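Local structure of malate dehydrogenase (Picrophilus torridus, 4BGV) at residues G178-Y190 / R204-F216. The protein probably catalyses the reversible, NAD-dependent oxidation of malate to oxaloacetate, a step of the tricarboxylic acid cycle. Residues are numbered along the deposited sequence; the frame is centred on the assembly and turned at random. Where two conformers were deposited one is given.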
loop_
_atom_site.group_PDB
_atom_site.type_symbol
_atom_site.label_atom_id
_atom_site.label_comp_id
_atom_site.label_asym_id
_atom_site.label_seq_id
_atom_site.Cartn_x
_atom_site.Cartn_y
_atom_site.Cartn_z
ATOM N N GLY A 178 -11.112 28.167 -7.878
ATOM C CA GLY A 178 -10.384 29.309 -8.414
ATOM C C GLY A 178 -8.901 29.018 -8.572
ATOM O O GLY A 178 -8.509 27.855 -8.695
ATOM N N GLY A 179 -8.073 30.061 -8.548
ATOM C CA GLY A 179 -6.630 29.894 -8.688
ATOM C C GLY A 179 -5.865 29.870 -7.372
ATOM O O GLY A 179 -6.410 29.454 -6.352
ATOM N N HIS A 180 -4.603 30.308 -7.396
ATOM C CA HIS A 180 -3.769 30.375 -6.192
ATOM C C HIS A 180 -3.773 31.795 -5.630
ATOM O O HIS A 180 -4.238 32.716 -6.281
ATOM C CB HIS A 180 -2.315 30.020 -6.520
ATOM C CG HIS A 180 -2.091 28.580 -6.868
ATOM N ND1 HIS A 180 -2.864 27.555 -6.362
ATOM C CD2 HIS A 180 -1.169 27.994 -7.667
ATOM C CE1 HIS A 180 -2.432 26.403 -6.841
ATOM N NE2 HIS A 180 -1.407 26.642 -7.639
ATOM N N GLY A 181 -3.220 31.969 -4.436
ATOM C CA GLY A 181 -3.008 33.302 -3.894
ATOM C C GLY A 181 -4.319 34.037 -3.723
ATOM O O GLY A 181 -5.280 33.489 -3.195
ATOM N N ASP A 182 -4.374 35.278 -4.184
ATOM C CA ASP A 182 -5.601 36.048 -4.034
ATOM C C ASP A 182 -6.688 35.567 -4.989
ATOM O O ASP A 182 -7.844 35.967 -4.862
ATOM C CB ASP A 182 -5.334 37.543 -4.221
ATOM C CG ASP A 182 -4.390 38.103 -3.159
ATOM O OD1 ASP A 182 -4.584 37.794 -1.958
ATOM O OD2 ASP A 182 -3.449 38.840 -3.532
ATOM N N ASP A 183 -6.323 34.724 -5.951
ATOM C CA ASP A 183 -7.320 34.157 -6.863
ATOM C C ASP A 183 -8.030 32.921 -6.299
ATOM O O ASP A 183 -8.974 32.409 -6.917
ATOM C CB ASP A 183 -6.703 33.816 -8.219
ATOM C CG ASP A 183 -6.409 35.058 -9.060
ATOM O OD1 ASP A 183 -7.009 36.117 -8.792
ATOM O OD2 ASP A 183 -5.584 34.959 -9.998
ATOM N N MET A 184 -7.552 32.422 -5.158
ATOM C CA MET A 184 -8.151 31.248 -4.524
ATOM C C MET A 184 -9.453 31.664 -3.865
ATOM O O MET A 184 -9.553 32.759 -3.313
ATOM C CB MET A 184 -7.215 30.685 -3.453
ATOM C CG MET A 184 -7.608 29.319 -2.894
ATOM S SD MET A 184 -6.502 28.879 -1.511
ATOM C CE MET A 184 -7.306 29.704 -0.138
ATOM N N VAL A 185 -10.454 30.789 -3.919
ATOM C CA VAL A 185 -11.742 31.087 -3.298
ATOM C C VAL A 185 -12.149 29.910 -2.418
ATOM O O VAL A 185 -12.621 28.884 -2.911
ATOM C CB VAL A 185 -12.851 31.335 -4.340
ATOM C CG1 VAL A 185 -14.173 31.685 -3.630
ATOM C CG2 VAL A 185 -12.449 32.449 -5.306
ATOM N N PRO A 186 -11.952 30.050 -1.103
ATOM C CA PRO A 186 -12.384 28.975 -0.208
ATOM C C PRO A 186 -13.890 29.050 0.018
ATOM O O PRO A 186 -14.445 30.152 -0.010
ATOM C CB PRO A 186 -11.662 29.315 1.100
ATOM C CG PRO A 186 -11.579 30.826 1.082
ATOM C CD PRO A 186 -11.426 31.223 -0.372
ATOM N N PHE A 187 -14.541 27.901 0.202
ATOM C CA PHE A 187 -15.899 27.866 0.755
ATOM C C PHE A 187 -15.730 27.294 2.152
ATOM O O PHE A 187 -15.593 26.072 2.334
ATOM C CB PHE A 187 -16.854 26.953 -0.039
ATOM C CG PHE A 187 -17.335 27.520 -1.359
ATOM C CD1 PHE A 187 -16.477 28.207 -2.209
ATOM C CD2 PHE A 187 -18.640 27.307 -1.770
ATOM C CE1 PHE A 187 -16.929 28.705 -3.440
ATOM C CE2 PHE A 187 -19.099 27.784 -2.995
ATOM C CZ PHE A 187 -18.238 28.482 -3.835
ATOM N N ILE A 188 -15.698 28.176 3.139
ATOM C CA ILE A 188 -15.517 27.749 4.523
ATOM C C ILE A 188 -16.665 26.855 4.953
ATOM O O ILE A 188 -16.456 25.869 5.655
ATOM C CB ILE A 188 -15.407 28.961 5.468
ATOM C CG1 ILE A 188 -14.134 29.745 5.164
ATOM C CG2 ILE A 188 -15.436 28.527 6.917
ATOM C CD1 ILE A 188 -12.939 28.877 4.896
ATOM N N ARG A 189 -17.875 27.183 4.501
ATOM C CA ARG A 189 -19.052 26.395 4.871
ATOM C C ARG A 189 -19.007 24.954 4.363
ATOM O O ARG A 189 -19.665 24.082 4.930
ATOM C CB ARG A 189 -20.344 27.087 4.421
ATOM C CG ARG A 189 -20.452 27.259 2.922
ATOM C CD ARG A 189 -21.498 28.302 2.549
ATOM N NE ARG A 189 -21.506 28.505 1.108
ATOM C CZ ARG A 189 -22.403 27.974 0.288
ATOM N NH1 ARG A 189 -23.392 27.230 0.776
ATOM N NH2 ARG A 189 -22.333 28.221 -1.009
ATOM N N TYR A 190 -18.236 24.699 3.303
ATOM C CA TYR A 190 -18.111 23.337 2.788
ATOM C C TYR A 190 -16.874 22.630 3.327
ATOM O O TYR A 190 -16.486 21.570 2.831
ATOM C CB TYR A 190 -18.060 23.332 1.265
ATOM C CG TYR A 190 -19.363 23.668 0.564
ATOM C CD1 TYR A 190 -20.562 23.805 1.266
ATOM C CD2 TYR A 190 -19.397 23.793 -0.813
ATOM C CE1 TYR A 190 -21.756 24.099 0.593
ATOM C CE2 TYR A 190 -20.577 24.084 -1.490
ATOM C CZ TYR A 190 -21.743 24.229 -0.788
ATOM O OH TYR A 190 -22.893 24.511 -1.490
ATOM N N ARG A 204 -13.366 32.126 14.021
ATOM C CA ARG A 204 -13.221 32.722 12.697
ATOM C C ARG A 204 -11.809 33.268 12.467
ATOM O O ARG A 204 -11.243 33.111 11.382
ATOM C CB ARG A 204 -14.278 33.815 12.507
ATOM C CG ARG A 204 -13.992 34.833 11.407
ATOM C CD ARG A 204 -13.884 34.207 10.025
ATOM N NE ARG A 204 -15.030 33.377 9.674
ATOM C CZ ARG A 204 -15.189 32.803 8.486
ATOM N NH1 ARG A 204 -14.271 32.980 7.541
ATOM N NH2 ARG A 204 -16.263 32.061 8.239
ATOM N N GLU A 205 -11.243 33.889 13.495
ATOM C CA GLU A 205 -9.905 34.463 13.397
ATOM C C GLU A 205 -8.882 33.405 12.993
ATOM O O GLU A 205 -8.028 33.656 12.137
ATOM C CB GLU A 205 -9.488 35.097 14.720
ATOM C CG GLU A 205 -8.722 36.388 14.547
ATOM C CD GLU A 205 -7.609 36.262 13.523
ATOM O OE1 GLU A 205 -6.577 35.644 13.848
ATOM O OE2 GLU A 205 -7.771 36.766 12.388
ATOM N N LYS A 206 -8.978 32.229 13.607
ATOM C CA LYS A 206 -8.053 31.141 13.300
ATOM C C LYS A 206 -8.276 30.607 11.890
ATOM O O LYS A 206 -7.314 30.266 11.183
ATOM C CB LYS A 206 -8.174 30.011 14.327
ATOM C CG LYS A 206 -7.195 28.877 14.093
ATOM C CD LYS A 206 -5.743 29.379 14.066
ATOM C CE LYS A 206 -5.313 29.965 15.407
ATOM N NZ LYS A 206 -3.856 30.342 15.390
ATOM N N ILE A 207 -9.539 30.522 11.476
ATOM C CA ILE A 207 -9.859 30.052 10.129
ATOM C C ILE A 207 -9.302 31.036 9.100
ATOM O O ILE A 207 -8.727 30.630 8.092
ATOM C CB ILE A 207 -11.378 29.851 9.935
ATOM C CG1 ILE A 207 -11.872 28.688 10.816
ATOM C CG2 ILE A 207 -11.724 29.575 8.463
ATOM C CD1 ILE A 207 -13.407 28.595 10.922
ATOM N N ASP A 208 -9.454 32.335 9.364
ATOM C CA ASP A 208 -8.899 33.327 8.451
ATOM C C ASP A 208 -7.377 33.196 8.342
ATOM O O ASP A 208 -6.812 33.364 7.260
ATOM C CB ASP A 208 -9.296 34.747 8.867
ATOM C CG ASP A 208 -10.775 35.013 8.657
ATOM O OD1 ASP A 208 -11.429 34.206 7.962
ATOM O OD2 ASP A 208 -11.281 36.029 9.170
ATOM N N GLU A 209 -6.715 32.905 9.459
ATOM C CA GLU A 209 -5.265 32.710 9.466
ATOM C C GLU A 209 -4.866 31.543 8.576
ATOM O O GLU A 209 -3.889 31.611 7.826
ATOM C CB GLU A 209 -4.764 32.447 10.890
ATOM C CG GLU A 209 -4.891 33.625 11.837
ATOM C CD GLU A 209 -4.426 33.289 13.249
ATOM O OE1 GLU A 209 -4.047 32.126 13.494
ATOM O OE2 GLU A 209 -4.433 34.186 14.117
ATOM N N ILE A 210 -5.632 30.468 8.673
ATOM C CA ILE A 210 -5.349 29.253 7.925
ATOM C C ILE A 210 -5.644 29.446 6.430
ATOM O O ILE A 210 -4.903 28.957 5.574
ATOM C CB ILE A 210 -6.114 28.068 8.528
ATOM C CG1 ILE A 210 -5.502 27.717 9.892
ATOM C CG2 ILE A 210 -6.093 26.855 7.579
ATOM C CD1 ILE A 210 -6.216 26.594 10.641
ATOM N N VAL A 211 -6.706 30.192 6.130
ATOM C CA VAL A 211 -7.019 30.547 4.757
ATOM C C VAL A 211 -5.883 31.354 4.116
ATOM O O VAL A 211 -5.460 31.073 2.996
ATOM C CB VAL A 211 -8.354 31.287 4.682
ATOM C CG1 VAL A 211 -8.539 31.943 3.323
ATOM C CG2 VAL A 211 -9.501 30.297 4.991
ATOM N N LYS A 212 -5.371 32.346 4.838
ATOM C CA LYS A 212 -4.283 33.158 4.316
ATOM C C LYS A 212 -3.001 32.337 4.106
ATOM O O LYS A 212 -2.328 32.481 3.081
ATOM C CB LYS A 212 -4.037 34.370 5.222
ATOM C CG LYS A 212 -3.050 35.378 4.663
ATOM C CD LYS A 212 -2.981 36.633 5.525
ATOM C CE LYS A 212 -4.119 37.590 5.210
ATOM N NZ LYS A 212 -3.848 38.948 5.766
ATOM N N ARG A 213 -2.659 31.472 5.065
ATOM C CA ARG A 213 -1.494 30.593 4.888
ATOM C C ARG A 213 -1.649 29.726 3.664
ATOM O O ARG A 213 -0.673 29.461 2.967
ATOM C CB ARG A 213 -1.256 29.707 6.112
ATOM C CG ARG A 213 0.065 28.932 6.086
ATOM C CD ARG A 213 0.229 28.099 7.348
ATOM N NE ARG A 213 1.469 27.325 7.325
ATOM C CZ ARG A 213 1.793 26.408 8.231
ATOM N NH1 ARG A 213 0.957 26.131 9.243
ATOM N NH2 ARG A 213 2.945 25.754 8.116
ATOM N N THR A 214 -2.879 29.283 3.394
ATOM C CA THR A 214 -3.125 28.427 2.239
ATOM C C THR A 214 -2.911 29.225 0.966
ATOM O O THR A 214 -2.303 28.735 0.016
ATOM C CB THR A 214 -4.548 27.848 2.282
ATOM O OG1 THR A 214 -4.690 27.063 3.467
ATOM C CG2 THR A 214 -4.827 26.966 1.049
ATOM N N ARG A 215 -3.386 30.471 0.958
ATOM C CA ARG A 215 -3.202 31.338 -0.205
ATOM C C ARG A 215 -1.742 31.485 -0.573
ATOM O O ARG A 215 -1.389 31.531 -1.758
ATOM C CB ARG A 215 -3.718 32.747 0.067
ATOM C CG ARG A 215 -5.194 32.891 0.074
ATOM C CD ARG A 215 -5.549 34.357 0.208
ATOM N NE ARG A 215 -6.957 34.505 0.543
ATOM C CZ ARG A 215 -7.935 34.327 -0.336
ATOM N NH1 ARG A 215 -7.641 33.995 -1.586
ATOM N NH2 ARG A 215 -9.199 34.478 0.035
ATOM N N PHE A 216 -0.896 31.599 0.446
ATOM C CA PHE A 216 0.506 31.880 0.202
ATOM C C PHE A 216 1.369 30.683 0.555
ATOM O O PHE A 216 2.558 30.829 0.811
ATOM C CB PHE A 216 0.914 33.140 0.969
ATOM C CG PHE A 216 0.002 34.291 0.710
ATOM C CD1 PHE A 216 -0.221 34.717 -0.591
ATOM C CD2 PHE A 216 -0.666 34.922 1.748
ATOM C CE1 PHE A 216 -1.085 35.766 -0.854
ATOM C CE2 PHE A 216 -1.522 35.968 1.495
ATOM C CZ PHE A 216 -1.731 36.395 0.188
HETATM O O HOH W 1 -2.471 29.196 -3.167
HETATM O O HOH W 2 -11.112 34.774 -1.510
#
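G181 and R215 bring the two backbones closest, CA to CA 4.2 Å, and from there strand 184-187 runs back along helix 204-215 in nearly the opposite sense, the axes 147° apart. Here the CA of G181 makes a C-H...O contact with R215 O, and a water bridges G181 N to the same carbonyl. R215 makes the largest single contribution: its chain, extended from CG to NE, passes along the G181 carbonyl and delivers NH1 to two backbone oxygens, G181 O and M184 O, each 2.9 Å from it. G181 O lies in the guanidinium plane, whereas M184 O is tilted from it by 17°. G181 O also accepts the M184 amide, so the arginine ties the helix end to the 3-10 turn at 182-183, just after H180, the probable proton acceptor.

Further along the strand, M184 reaches the helix with CG anti to its backbone N (chi1 -169°) and a bend at chi3; SD touches T214 CG2 at 3.6 Å, and CE lies near R215 CG. P186 sets its CG against V211 CG1. At the far end I188 CD1 touches both V211 CG2 (3.7 Å) and I207 CG2 (3.8 Å), while its CG2 meets NH2 of R204, an arginine salt-bridged to D208 and E199.

M184 and P186 of the strand, with I188 at the turn that follows, thus face the helix, and V185 turns the other way onto helix 295-321. Strand 172-178 pairs alongside in the C-terminal domain's antiparallel sheet, and helix 150-165 packs on I210 and T214.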